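Local atomic coordinates of deoxycytidylate deaminase (Cyanophage S-TIM5, PDB entry 4P9E), a protein that probably catalyses the zinc-dependent hydrolytic deamination of dCMP to dUMP. Residues K9-M13 / E134-M138; M28-A32 / H43-G47; L69-Q73 / H95-C101; I86-F92 / A108-Y114. All blocks are in the same frame, centred on the assembly; numbering follows the deposited sequence.

Contact 1: residues K9-M13 / E134-M138; sequences KEAYM and EVEKM
Met138, the C-terminal residue, lays its thioether against one side of helix 6-20, where Lys9, Glu10 and Met13 receive it. Its CG stands between the backbone N and the carbonyl carbon (chi1 60°), and the later bend at chi3 turns the methyl toward the helix. Met138 CE then lies 3.7 Å from Met13 CB and 3.8 Å from the backbone O of Lys9. The two methionines slide past each other in opposite directions: Met13, bent at both chi2 and chi3, brings its own CE to 3.7 Å from Met138 CG and 3.8 Å from Met138 SD. In this way the chain terminus beside strand 134-137, an outermost strand of the mixed sheet within the chain, is joined to the helix that opens the fold. Lys9 meets the sulfur with its CG, 4.0 Å from Met138 SD. Farther out, Lys9 NZ makes a long salt bridge of 3.8 Å to Glu136 OE1, whose stronger partner is Lys112. Glu10 OE1 comes to 3.4 Å from Met138 CE and also lies 4.3 Å from the terminal OXT of Met138; Arg116 forms salt bridges to both of these like-charged oxygens, which should ease their repulsion.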
loop_
_atom_site.group_PDB
_atom_site.type_symbol
_atom_site.label_atom_id
_atom_site.label_comp_id
_atom_site.label_asym_id
_atom_site.label_seq_id
_atom_site.Cartn_x
_atom_site.Cartn_y
_atom_site.Cartn_z
ATOM N N LYS A 9 -23.247 -6.531 12.173
ATOM C CA LYS A 9 -23.795 -5.352 11.534
ATOM C C LYS A 9 -24.089 -4.315 12.606
ATOM O O LYS A 9 -23.709 -3.140 12.500
ATOM C CB LYS A 9 -25.073 -5.759 10.803
ATOM C CG LYS A 9 -25.502 -4.843 9.687
ATOM C CD LYS A 9 -26.509 -5.516 8.755
ATOM C CE LYS A 9 -25.830 -6.284 7.620
ATOM N NZ LYS A 9 -26.729 -6.551 6.443
ATOM N N GLU A 10 -24.737 -4.780 13.668
ATOM C CA GLU A 10 -25.135 -3.930 14.773
ATOM C C GLU A 10 -23.939 -3.388 15.550
ATOM O O GLU A 10 -23.956 -2.240 15.985
ATOM C CB GLU A 10 -26.087 -4.691 15.704
ATOM C CG GLU A 10 -26.594 -3.906 16.918
ATOM C CD GLU A 10 -27.533 -2.746 16.564
ATOM O OE1 GLU A 10 -28.205 -2.800 15.502
ATOM O OE2 GLU A 10 -27.592 -1.778 17.370
ATOM N N ALA A 11 -22.904 -4.203 15.719
ATOM C CA ALA A 11 -21.694 -3.748 16.404
ATOM C C ALA A 11 -21.032 -2.591 15.653
ATOM O O ALA A 11 -20.499 -1.669 16.267
ATOM C CB ALA A 11 -20.716 -4.891 16.605
ATOM N N TYR A 12 -21.088 -2.644 14.327
ATOM C CA TYR A 12 -20.607 -1.545 13.496
ATOM C C TYR A 12 -21.394 -0.268 13.739
ATOM O O TYR A 12 -20.814 0.789 13.959
ATOM C CB TYR A 12 -20.659 -1.921 12.017
ATOM C CG TYR A 12 -19.637 -2.961 11.639
ATOM C CD1 TYR A 12 -18.369 -2.938 12.192
ATOM C CD2 TYR A 12 -19.941 -3.973 10.731
ATOM C CE1 TYR A 12 -17.429 -3.875 11.847
ATOM C CE2 TYR A 12 -19.003 -4.927 10.377
ATOM C CZ TYR A 12 -17.749 -4.876 10.942
ATOM O OH TYR A 12 -16.803 -5.821 10.608
ATOM N N MET A 13 -22.717 -0.371 13.703
ATOM C CA MET A 13 -23.548 0.802 13.920
ATOM C C MET A 13 -23.335 1.366 15.310
ATOM O O MET A 13 -23.271 2.573 15.490
ATOM C CB MET A 13 -25.028 0.502 13.698
ATOM C CG MET A 13 -25.892 1.747 13.622
ATOM S SD MET A 13 -25.315 2.946 12.397
ATOM C CE MET A 13 -26.018 2.336 10.870
ATOM N N GLU A 134 -25.894 0.917 -2.738
ATOM C CA GLU A 134 -26.988 0.355 -1.962
ATOM C C GLU A 134 -27.168 1.085 -0.640
ATOM O O GLU A 134 -26.218 1.662 -0.097
ATOM C CB GLU A 134 -26.769 -1.133 -1.733
ATOM C CG GLU A 134 -26.535 -1.870 -3.038
ATOM C CD GLU A 134 -27.699 -1.755 -4.035
ATOM O OE1 GLU A 134 -27.437 -1.830 -5.257
ATOM O OE2 GLU A 134 -28.869 -1.602 -3.604
ATOM N N VAL A 135 -28.403 1.070 -0.139
ATOM C CA VAL A 135 -28.776 1.776 1.086
ATOM C C VAL A 135 -29.679 0.929 1.972
ATOM O O VAL A 135 -30.606 0.312 1.482
ATOM C CB VAL A 135 -29.534 3.082 0.772
ATOM C CG1 VAL A 135 -29.800 3.855 2.053
ATOM C CG2 VAL A 135 -28.756 3.941 -0.226
ATOM N N GLU A 136 -29.403 0.907 3.273
ATOM C CA GLU A 136 -30.236 0.197 4.240
ATOM C C GLU A 136 -30.301 0.904 5.605
ATOM O O GLU A 136 -29.283 1.218 6.200
ATOM C CB GLU A 136 -29.765 -1.257 4.417
ATOM C CG GLU A 136 -30.563 -2.075 5.439
ATOM C CD GLU A 136 -29.974 -3.461 5.714
ATOM O OE1 GLU A 136 -29.091 -3.905 4.950
ATOM O OE2 GLU A 136 -30.394 -4.114 6.702
ATOM N N LYS A 137 -31.517 1.138 6.087
ATOM C CA LYS A 137 -31.762 1.701 7.405
ATOM C C LYS A 137 -31.837 0.578 8.452
ATOM O O LYS A 137 -32.421 -0.459 8.192
ATOM C CB LYS A 137 -33.047 2.539 7.337
ATOM C CG LYS A 137 -33.810 2.741 8.623
ATOM C CD LYS A 137 -33.216 3.803 9.507
ATOM C CE LYS A 137 -34.312 4.458 10.325
ATOM N NZ LYS A 137 -35.130 5.359 9.464
ATOM N N MET A 138 -31.221 0.776 9.620
ATOM C CA MET A 138 -31.131 -0.288 10.624
ATOM C C MET A 138 -31.191 0.200 12.063
ATOM O O MET A 138 -31.582 1.333 12.326
ATOM C CB MET A 138 -29.854 -1.096 10.430
ATOM C CG MET A 138 -28.580 -0.283 10.557
ATOM S SD MET A 138 -27.104 -1.307 10.671
ATOM C CE MET A 138 -27.343 -2.053 12.268
ATOM O OXT MET A 138 -30.847 -0.532 12.992
#

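Contact 2: residues M28-A32 / H43-G47; sequences MKVGA and HGWNG
Asn46 reaches across to the backbone of Met28 and Val30 at the open end of the antiparallel hairpin formed by strands 31-36 and 39-45. Its amide works from both ends. ND2 donates to Met28 O in a nearly straight bond (171° at the hydrogen), modelled at 2.5 Å; the acceptor lies in the plane of the amide, but the nitrogen stands above the plane of the Met28 carbonyl. OD1 accepts a weak bond of 3.3 Å from Val30 N. CG of Asn46 sits between its backbone N and carbonyl carbon (chi1 64°), which turns the amide along the strand-like backbone of residues 28-30. A further weak bond runs from Asn46 N to Val30 O. Val30 CG2 meets the amide nitrogen at 3.8 Å, the two side chains crossing at about a right angle.

Beyond this first shell the strands pair in antiparallel fashion. Gly31 and Trp45 form a non-hydrogen-bonded pair, followed by the hydrogen-bonded pair Ala32 and Gly44. The hydroxyl of Ser23 is a further partner of Asn46 OD1 and helps fix the rotation of the amide, while Asn74 and Lys78 bond to the carbonyls of Trp45 and His43. His43, Trp45 and Gly47 bind dCMP and dTTP in other structures of this protein, and Asn46 binds dTMP, so the pairing probably shapes part of the nucleotide pocket. In the last pair, Ala32 N donates to Gly44 O at 2.8 Å, and Gly44 N returns a weak bond of 3.0 Å to Ala32 O.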
loop_
_atom_site.group_PDB
_atom_site.type_symbol
_atom_site.label_atom_id
_atom_site.label_comp_id
_atom_site.label_asym_id
_atom_site.label_seq_id
_atom_site.Cartn_x
_atom_site.Cartn_y
_atom_site.Cartn_z
ATOM N N MET A 28 -26.158 18.563 15.753
ATOM C CA MET A 28 -26.210 17.155 15.404
ATOM C C MET A 28 -24.881 16.498 15.677
ATOM O O MET A 28 -23.850 17.015 15.267
ATOM C CB MET A 28 -26.513 17.021 13.926
ATOM C CG MET A 28 -27.330 15.825 13.572
ATOM S SD MET A 28 -27.805 16.017 11.859
ATOM C CE MET A 28 -29.464 15.323 11.883
ATOM N N LYS A 29 -24.910 15.370 16.380
ATOM C CA LYS A 29 -23.737 14.511 16.516
ATOM C C LYS A 29 -23.815 13.288 15.574
ATOM O O LYS A 29 -24.747 12.491 15.642
ATOM C CB LYS A 29 -23.556 14.069 17.964
ATOM C CG LYS A 29 -23.445 15.212 18.942
ATOM C CD LYS A 29 -22.710 14.786 20.213
ATOM C CE LYS A 29 -22.819 15.852 21.298
ATOM N NZ LYS A 29 -22.563 17.223 20.754
ATOM N N VAL A 30 -22.833 13.164 14.688
ATOM C CA VAL A 30 -22.808 12.107 13.678
ATOM C C VAL A 30 -21.518 11.295 13.772
ATOM O O VAL A 30 -20.435 11.841 14.020
ATOM C CB VAL A 30 -22.899 12.707 12.257
ATOM C CG1 VAL A 30 -23.186 11.626 11.220
ATOM C CG2 VAL A 30 -23.967 13.787 12.210
ATOM N N GLY A 31 -21.634 9.991 13.582
ATOM C CA GLY A 31 -20.463 9.143 13.526
ATOM C C GLY A 31 -20.486 8.351 12.245
ATOM O O GLY A 31 -21.548 8.036 11.735
ATOM N N ALA A 32 -19.313 8.040 11.711
ATOM C CA ALA A 32 -19.220 7.150 10.551
ATOM C C ALA A 32 -18.082 6.143 10.729
ATOM O O ALA A 32 -17.128 6.394 11.452
ATOM C CB ALA A 32 -19.059 7.946 9.246
ATOM N N HIS A 43 -12.726 5.821 10.832
ATOM C CA HIS A 43 -13.857 6.319 11.589
ATOM C C HIS A 43 -13.850 7.831 11.488
ATOM O O HIS A 43 -12.885 8.422 11.028
ATOM C CB HIS A 43 -13.789 5.847 13.036
ATOM C CG HIS A 43 -12.538 6.255 13.741
ATOM N ND1 HIS A 43 -12.502 7.279 14.655
ATOM C CD2 HIS A 43 -11.276 5.779 13.648
ATOM C CE1 HIS A 43 -11.264 7.422 15.107
ATOM N NE2 HIS A 43 -10.508 6.522 14.512
ATOM N N GLY A 44 -14.933 8.457 11.902
ATOM C CA GLY A 44 -15.082 9.871 11.682
ATOM C C GLY A 44 -16.294 10.402 12.401
ATOM O O GLY A 44 -17.268 9.698 12.646
ATOM N N TRP A 45 -16.220 11.670 12.753
ATOM C CA TRP A 45 -17.340 12.306 13.377
ATOM C C TRP A 45 -17.412 13.747 12.922
ATOM O O TRP A 45 -16.559 14.234 12.183
ATOM C CB TRP A 45 -17.259 12.187 14.900
ATOM C CG TRP A 45 -16.023 12.795 15.510
ATOM C CD1 TRP A 45 -15.829 14.109 15.826
ATOM C CD2 TRP A 45 -14.812 12.113 15.883
ATOM N NE1 TRP A 45 -14.590 14.288 16.363
ATOM C CE2 TRP A 45 -13.941 13.090 16.412
ATOM C CE3 TRP A 45 -14.384 10.782 15.814
ATOM C CZ2 TRP A 45 -12.657 12.775 16.873
ATOM C CZ3 TRP A 45 -13.107 10.467 16.276
ATOM C CH2 TRP A 45 -12.260 11.459 16.800
ATOM N N ASN A 46 -18.473 14.451 13.271
ATOM C CA ASN A 46 -18.603 15.793 12.730
ATOM C C ASN A 46 -17.946 16.852 13.602
ATOM O O ASN A 46 -17.995 16.787 14.821
ATOM C CB ASN A 46 -20.059 16.133 12.390
ATOM C CG ASN A 46 -20.941 16.171 13.599
ATOM O OD1 ASN A 46 -20.593 15.653 14.651
ATOM N ND2 ASN A 46 -22.096 16.795 13.460
ATOM N N GLY A 47 -17.302 17.820 12.965
ATOM C CA GLY A 47 -16.628 18.865 13.696
ATOM C C GLY A 47 -15.609 19.640 12.898
ATOM O O GLY A 47 -15.470 19.475 11.694
#

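Contact 3: residues L69-Q73 / H95-C101; sequences LHAEQ and HSPCPDC. With ZN (zinc ion), chain B.
With CG set anti to its carbonyl carbon (chi1 -63°), His70 swings its ring away from the start of helix 71-80 toward the start of helix 99-107, where two cysteines approach from the other segment. Cys101 SG has the same disposition (chi1 -66°), whereas that of Cys98 stands between backbone N and carbonyl carbon (chi1 78°); both sulfurs thereby converge on one zinc ion. The metal is held by His70 ND1 at 2.0 Å, Cys98 SG at 2.2 Å and Cys101 SG at 2.3 Å, and the sulfurs lie at the edge of the imidazole, not over its face. A water at 2.5 Å from the zinc is the fourth ligand.

That water is positioned from two sides. It donates to Glu72 OE2 at 2.6 Å and accepts from Cys98 N, so each segment contributes one partner. Glu72, bent at chi2, folds its carboxylate back over the site, and its OE2 rests 3.4 Å from Pro97 CB. Pro97 is backed in turn by Ile125 and Leu128 of helix 123-130. The second shell holds the ligands too. Gln73 OE1 accepts from His70 N at the helix start, fixing the backbone that carries the ring, while Cys98, at the N-cap of helix 99-107, accepts through its sulfur from Cys101 N at 3.4 Å. His-Ala-Glu at the start of helix 71-80 and Pro-Cys-X-X-Cys at the start of helix 99-107 form the zinc site of the cytidine and deoxycytidylate deaminase family, in which Glu72 is the predicted proton donor.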
loop_
_atom_site.group_PDB
_atom_site.type_symbol
_atom_site.label_atom_id
_atom_site.label_comp_id
_atom_site.label_asym_id
_atom_site.label_seq_id
_atom_site.Cartn_x
_atom_site.Cartn_y
_atom_site.Cartn_z
ATOM N N LEU A 69 -16.430 19.689 9.241
ATOM C CA LEU A 69 -16.547 18.539 8.359
ATOM C C LEU A 69 -17.612 17.583 8.871
ATOM O O LEU A 69 -17.767 17.406 10.075
ATOM C CB LEU A 69 -15.211 17.795 8.303
ATOM C CG LEU A 69 -14.026 18.699 8.009
ATOM C CD1 LEU A 69 -12.962 18.552 9.091
ATOM C CD2 LEU A 69 -13.478 18.383 6.651
ATOM N N HIS A 70 -18.341 16.966 7.952
ATOM C CA HIS A 70 -19.274 15.921 8.313
ATOM C C HIS A 70 -18.475 14.674 8.640
ATOM O O HIS A 70 -17.327 14.542 8.226
ATOM C CB HIS A 70 -20.234 15.660 7.167
ATOM C CG HIS A 70 -21.099 16.833 6.837
ATOM N ND1 HIS A 70 -21.942 16.850 5.748
ATOM C CD2 HIS A 70 -21.260 18.022 7.456
ATOM C CE1 HIS A 70 -22.574 18.011 5.704
ATOM N NE2 HIS A 70 -22.180 18.735 6.729
ATOM N N ALA A 71 -19.085 13.771 9.394
ATOM C CA ALA A 71 -18.456 12.520 9.783
ATOM C C ALA A 71 -17.947 11.751 8.563
ATOM O O ALA A 71 -16.884 11.132 8.601
ATOM C CB ALA A 71 -19.449 11.670 10.561
ATOM N N GLU A 72 -18.718 11.800 7.480
ATOM C CA GLU A 72 -18.392 11.065 6.272
ATOM C C GLU A 72 -17.184 11.697 5.591
ATOM O O GLU A 72 -16.305 10.996 5.108
ATOM C CB GLU A 72 -19.596 11.014 5.310
ATOM C CG GLU A 72 -20.906 10.453 5.889
ATOM C CD GLU A 72 -21.778 11.518 6.562
ATOM O OE1 GLU A 72 -21.238 12.416 7.257
ATOM O OE2 GLU A 72 -23.018 11.445 6.402
ATOM N N GLN A 73 -17.140 13.025 5.547
ATOM C CA GLN A 73 -15.946 13.741 5.110
ATOM C C GLN A 73 -14.660 13.375 5.888
ATOM O O GLN A 73 -13.600 13.182 5.292
ATOM C CB GLN A 73 -16.199 15.241 5.136
ATOM C CG GLN A 73 -17.049 15.683 3.974
ATOM C CD GLN A 73 -17.708 17.040 4.173
ATOM O OE1 GLN A 73 -17.462 17.734 5.157
ATOM N NE2 GLN A 73 -18.575 17.412 3.232
ATOM N N HIS A 95 -26.243 8.759 10.648
ATOM C CA HIS A 95 -27.236 9.485 9.881
ATOM C C HIS A 95 -27.145 9.253 8.392
ATOM O O HIS A 95 -26.071 8.997 7.871
ATOM C CB HIS A 95 -27.140 10.972 10.162
ATOM C CG HIS A 95 -27.494 11.335 11.569
ATOM N ND1 HIS A 95 -26.679 11.033 12.637
ATOM C CD2 HIS A 95 -28.589 11.938 12.077
ATOM C CE1 HIS A 95 -27.253 11.456 13.750
ATOM N NE2 HIS A 95 -28.406 12.016 13.442
ATOM N N SER A 96 -28.301 9.306 7.736
ATOM C CA SER A 96 -28.403 9.443 6.293
ATOM C C SER A 96 -27.479 10.593 5.881
ATOM O O SER A 96 -27.404 11.593 6.586
ATOM C CB SER A 96 -29.874 9.710 5.921
ATOM O OG SER A 96 -30.036 10.604 4.825
ATOM N N PRO A 97 -26.717 10.433 4.781
ATOM C CA PRO A 97 -25.800 11.508 4.383
ATOM C C PRO A 97 -26.415 12.627 3.544
ATOM O O PRO A 97 -27.362 12.412 2.800
ATOM C CB PRO A 97 -24.722 10.777 3.577
ATOM C CG PRO A 97 -25.382 9.573 3.093
ATOM C CD PRO A 97 -26.362 9.160 4.139
ATOM N N CYS A 98 -25.847 13.817 3.684
ATOM C CA CYS A 98 -26.245 14.992 2.915
ATOM C C CYS A 98 -25.910 14.789 1.444
ATOM O O CYS A 98 -25.223 13.834 1.102
ATOM C CB CYS A 98 -25.550 16.246 3.476
ATOM S SG CYS A 98 -23.806 16.473 3.016
ATOM N N PRO A 99 -26.410 15.669 0.559
ATOM C CA PRO A 99 -26.047 15.523 -0.853
ATOM C C PRO A 99 -24.542 15.633 -1.142
ATOM O O PRO A 99 -24.081 14.935 -2.039
ATOM C CB PRO A 99 -26.812 16.671 -1.523
ATOM C CG PRO A 99 -27.990 16.859 -0.668
ATOM C CD PRO A 99 -27.486 16.665 0.729
ATOM N N ASP A 100 -23.805 16.470 -0.406
ATOM C CA ASP A 100 -22.371 16.663 -0.649
ATOM C C ASP A 100 -21.546 15.428 -0.267
ATOM O O ASP A 100 -20.546 15.101 -0.913
ATOM C CB ASP A 100 -21.835 17.886 0.111
ATOM C CG ASP A 100 -22.619 19.169 -0.189
ATOM O OD1 ASP A 100 -23.113 19.319 -1.341
ATOM O OD2 ASP A 100 -22.741 20.021 0.736
ATOM N N CYS A 101 -21.961 14.752 0.793
ATOM C CA CYS A 101 -21.300 13.527 1.166
ATOM C C CYS A 101 -21.695 12.420 0.195
ATOM O O CYS A 101 -20.861 11.636 -0.241
ATOM C CB CYS A 101 -21.610 13.172 2.619
ATOM S SG CYS A 101 -20.905 14.359 3.811
HETATM ZN ZN ZN B . -22.754 15.449 4.631
HETATM O O HOH W 1 -23.850 13.891 6.169
#

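Contact 4: residues I86-F92 / A108-Y114; sequences IDGSELF and AGVKKVY
Strands 90-93 and 112-115 are the two parallel strands of a beta-alpha-beta unit whose connection is helix 99-107, and the residues leading into each strand also pair. Leu91 bonds to both neighbours of Val113: its N donates to Lys112 O at 3.0 Å, and its O accepts from Tyr114 N at 2.8 Å. Lys111 N bonds in the same way to Ser89 O. Nearer the turns, Gly109 ends its helix in a Schellman motif and offers its carbonyl to Gly88 N, which lies in the type II turn from Ile86 to Ser89. Ser89 N closes that turn with a bond to Ile86 O, and Ser89 OG gives the same oxygen a second bond, in the carbonyl plane and on a lone pair.

On one face of the sheet Phe92 and Tyr114 form an offset stack, with centroids 4.4 Å apart and planes only 3° from parallel. Both rings leave the backbone with CG anti to the carbonyl carbon (chi1 -69° and -61°), which sets them side by side; Phe92 CZ comes to 3.6 Å from Tyr114 CD2. Lys112 CE lies over the opposite face of Tyr114, and Glu90 OE1 approaches the edge of that ring. The other face is aliphatic. Leu91 CB packs at 4.0 Å from Val113 CG2, with Val110 alongside, toward Ile105 of helix 99-107. Glu90 OE2 and Lys111 NZ, 4.0 Å apart, make a long salt bridge at the margin. Backbone bonds, apolar packing and the aromatic stack should therefore account for most of the cohesion, the long ion pair for less.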
loop_
_atom_site.group_PDB
_atom_site.type_symbol
_atom_site.label_atom_id
_atom_site.label_comp_id
_atom_site.label_asym_id
_atom_site.label_seq_id
_atom_site.Cartn_x
_atom_site.Cartn_y
_atom_site.Cartn_z
ATOM N N ILE A 86 -10.753 2.767 -0.578
ATOM C CA ILE A 86 -12.106 2.904 -0.067
ATOM C C ILE A 86 -13.101 2.163 -0.978
ATOM O O ILE A 86 -14.228 1.862 -0.581
ATOM C CB ILE A 86 -12.497 4.391 0.110
ATOM C CG1 ILE A 86 -13.730 4.516 1.009
ATOM C CG2 ILE A 86 -12.715 5.070 -1.224
ATOM C CD1 ILE A 86 -14.192 5.919 1.221
ATOM N N ASP A 87 -12.654 1.858 -2.193
ATOM C CA ASP A 87 -13.468 1.178 -3.188
ATOM C C ASP A 87 -13.911 -0.205 -2.708
ATOM O O ASP A 87 -13.086 -1.003 -2.273
ATOM C CB ASP A 87 -12.656 1.027 -4.469
ATOM C CG ASP A 87 -13.524 0.878 -5.712
ATOM O OD1 ASP A 87 -14.766 0.937 -5.601
ATOM O OD2 ASP A 87 -12.959 0.715 -6.813
ATOM N N GLY A 88 -15.216 -0.474 -2.777
ATOM C CA GLY A 88 -15.765 -1.755 -2.369
ATOM C C GLY A 88 -16.061 -1.874 -0.886
ATOM O O GLY A 88 -16.538 -2.898 -0.416
ATOM N N SER A 89 -15.780 -0.823 -0.140
ATOM C CA SER A 89 -16.080 -0.817 1.279
ATOM C C SER A 89 -17.540 -0.476 1.525
ATOM O O SER A 89 -18.289 -0.170 0.591
ATOM C CB SER A 89 -15.220 0.215 1.990
ATOM O OG SER A 89 -15.635 1.518 1.627
ATOM N N GLU A 90 -17.927 -0.521 2.793
ATOM C CA GLU A 90 -19.252 -0.088 3.213
ATOM C C GLU A 90 -19.165 0.979 4.280
ATOM O O GLU A 90 -18.267 0.976 5.113
ATOM C CB GLU A 90 -20.032 -1.258 3.762
ATOM C CG GLU A 90 -19.673 -2.549 3.076
ATOM C CD GLU A 90 -20.761 -3.564 3.189
ATOM O OE1 GLU A 90 -20.792 -4.292 4.201
ATOM O OE2 GLU A 90 -21.589 -3.610 2.266
ATOM N N LEU A 91 -20.117 1.891 4.253
ATOM C CA LEU A 91 -20.160 2.960 5.217
ATOM C C LEU A 91 -21.267 2.727 6.250
ATOM O O LEU A 91 -22.426 2.603 5.879
ATOM C CB LEU A 91 -20.441 4.242 4.463
ATOM C CG LEU A 91 -20.415 5.503 5.302
ATOM C CD1 LEU A 91 -19.042 5.652 5.940
ATOM C CD2 LEU A 91 -20.744 6.669 4.404
ATOM N N PHE A 92 -20.921 2.646 7.534
ATOM C CA PHE A 92 -21.938 2.710 8.586
ATOM C C PHE A 92 -21.970 4.109 9.161
ATOM O O PHE A 92 -21.010 4.567 9.759
ATOM C CB PHE A 92 -21.674 1.730 9.717
ATOM C CG PHE A 92 -21.838 0.309 9.327
ATOM C CD1 PHE A 92 -22.974 -0.390 9.685
ATOM C CD2 PHE A 92 -20.864 -0.341 8.589
ATOM C CE1 PHE A 92 -23.121 -1.708 9.316
ATOM C CE2 PHE A 92 -21.023 -1.652 8.223
ATOM C CZ PHE A 92 -22.145 -2.332 8.584
ATOM N N ALA A 108 -16.502 7.399 -4.707
ATOM C CA ALA A 108 -15.452 6.672 -3.997
ATOM C C ALA A 108 -15.548 5.161 -4.171
ATOM O O ALA A 108 -14.655 4.422 -3.772
ATOM C CB ALA A 108 -15.473 7.035 -2.523
ATOM N N GLY A 109 -16.640 4.709 -4.768
ATOM C CA GLY A 109 -16.874 3.293 -4.957
ATOM C C GLY A 109 -17.367 2.612 -3.699
ATOM O O GLY A 109 -17.197 1.402 -3.534
ATOM N N VAL A 110 -17.946 3.389 -2.792
ATOM C CA VAL A 110 -18.575 2.817 -1.613
ATOM C C VAL A 110 -19.730 1.942 -2.086
ATOM O O VAL A 110 -20.581 2.376 -2.845
ATOM C CB VAL A 110 -19.028 3.901 -0.638
ATOM C CG1 VAL A 110 -19.950 3.348 0.424
ATOM C CG2 VAL A 110 -17.812 4.540 0.010
ATOM N N LYS A 111 -19.713 0.687 -1.665
ATOM C CA LYS A 111 -20.636 -0.317 -2.153
ATOM C C LYS A 111 -22.043 -0.073 -1.596
ATOM O O LYS A 111 -23.036 -0.072 -2.327
ATOM C CB LYS A 111 -20.111 -1.689 -1.733
ATOM C CG LYS A 111 -20.974 -2.860 -2.126
ATOM C CD LYS A 111 -20.263 -4.171 -1.826
ATOM C CE LYS A 111 -19.826 -4.256 -0.360
ATOM N NZ LYS A 111 -18.955 -5.449 -0.075
ATOM N N LYS A 112 -22.112 0.151 -0.288
ATOM C CA LYS A 112 -23.381 0.328 0.380
ATOM C C LYS A 112 -23.238 1.228 1.609
ATOM O O LYS A 112 -22.208 1.231 2.271
ATOM C CB LYS A 112 -23.935 -1.043 0.771
ATOM C CG LYS A 112 -25.150 -1.012 1.664
ATOM C CD LYS A 112 -25.496 -2.409 2.090
ATOM C CE LYS A 112 -26.906 -2.512 2.645
ATOM N NZ LYS A 112 -27.105 -3.891 3.133
ATOM N N VAL A 113 -24.280 1.996 1.895
ATOM C CA VAL A 113 -24.370 2.778 3.122
ATOM C C VAL A 113 -25.484 2.265 4.073
ATOM O O VAL A 113 -26.636 2.130 3.674
ATOM C CB VAL A 113 -24.606 4.288 2.816
ATOM C CG1 VAL A 113 -24.752 5.087 4.110
ATOM C CG2 VAL A 113 -23.480 4.859 1.952
ATOM N N TYR A 114 -25.119 1.965 5.317
ATOM C CA TYR A 114 -26.069 1.675 6.389
ATOM C C TYR A 114 -26.225 2.919 7.271
ATOM O O TYR A 114 -25.229 3.478 7.735
ATOM C CB TYR A 114 -25.561 0.534 7.275
ATOM C CG TYR A 114 -25.352 -0.803 6.606
ATOM C CD1 TYR A 114 -26.294 -1.808 6.716
ATOM C CD2 TYR A 114 -24.183 -1.080 5.895
ATOM C CE1 TYR A 114 -26.095 -3.051 6.109
ATOM C CE2 TYR A 114 -23.976 -2.318 5.283
ATOM C CZ TYR A 114 -24.933 -3.295 5.399
ATOM O OH TYR A 114 -24.739 -4.515 4.799
#

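In the fold
Contact 3 carries the zinc site, and the others lie around it. Contact 2 is its nearest neighbour, with centres about 9 Å apart: Gly47 O accepts a probable hydrogen bond of 2.6 Å from Leu69 N, so the chain after strand 39-45 is tied to the residue just before the zinc ligand His70. Contact 4 supplies the sheet against helix 71-80, which carries the predicted proton donor Glu72; there Leu91 CD2 touches Glu72 CG at 4.1 Å. It also meets Ala32 of contact 2 on the neighbouring strand 31-36. Contact 1 lies farthest out, its centre about 16 Å from that of contact 3. It joins the same sheet through contact 4, where the salt bridge Glu136 OE1 to Lys112 NZ measures 2.7 Å.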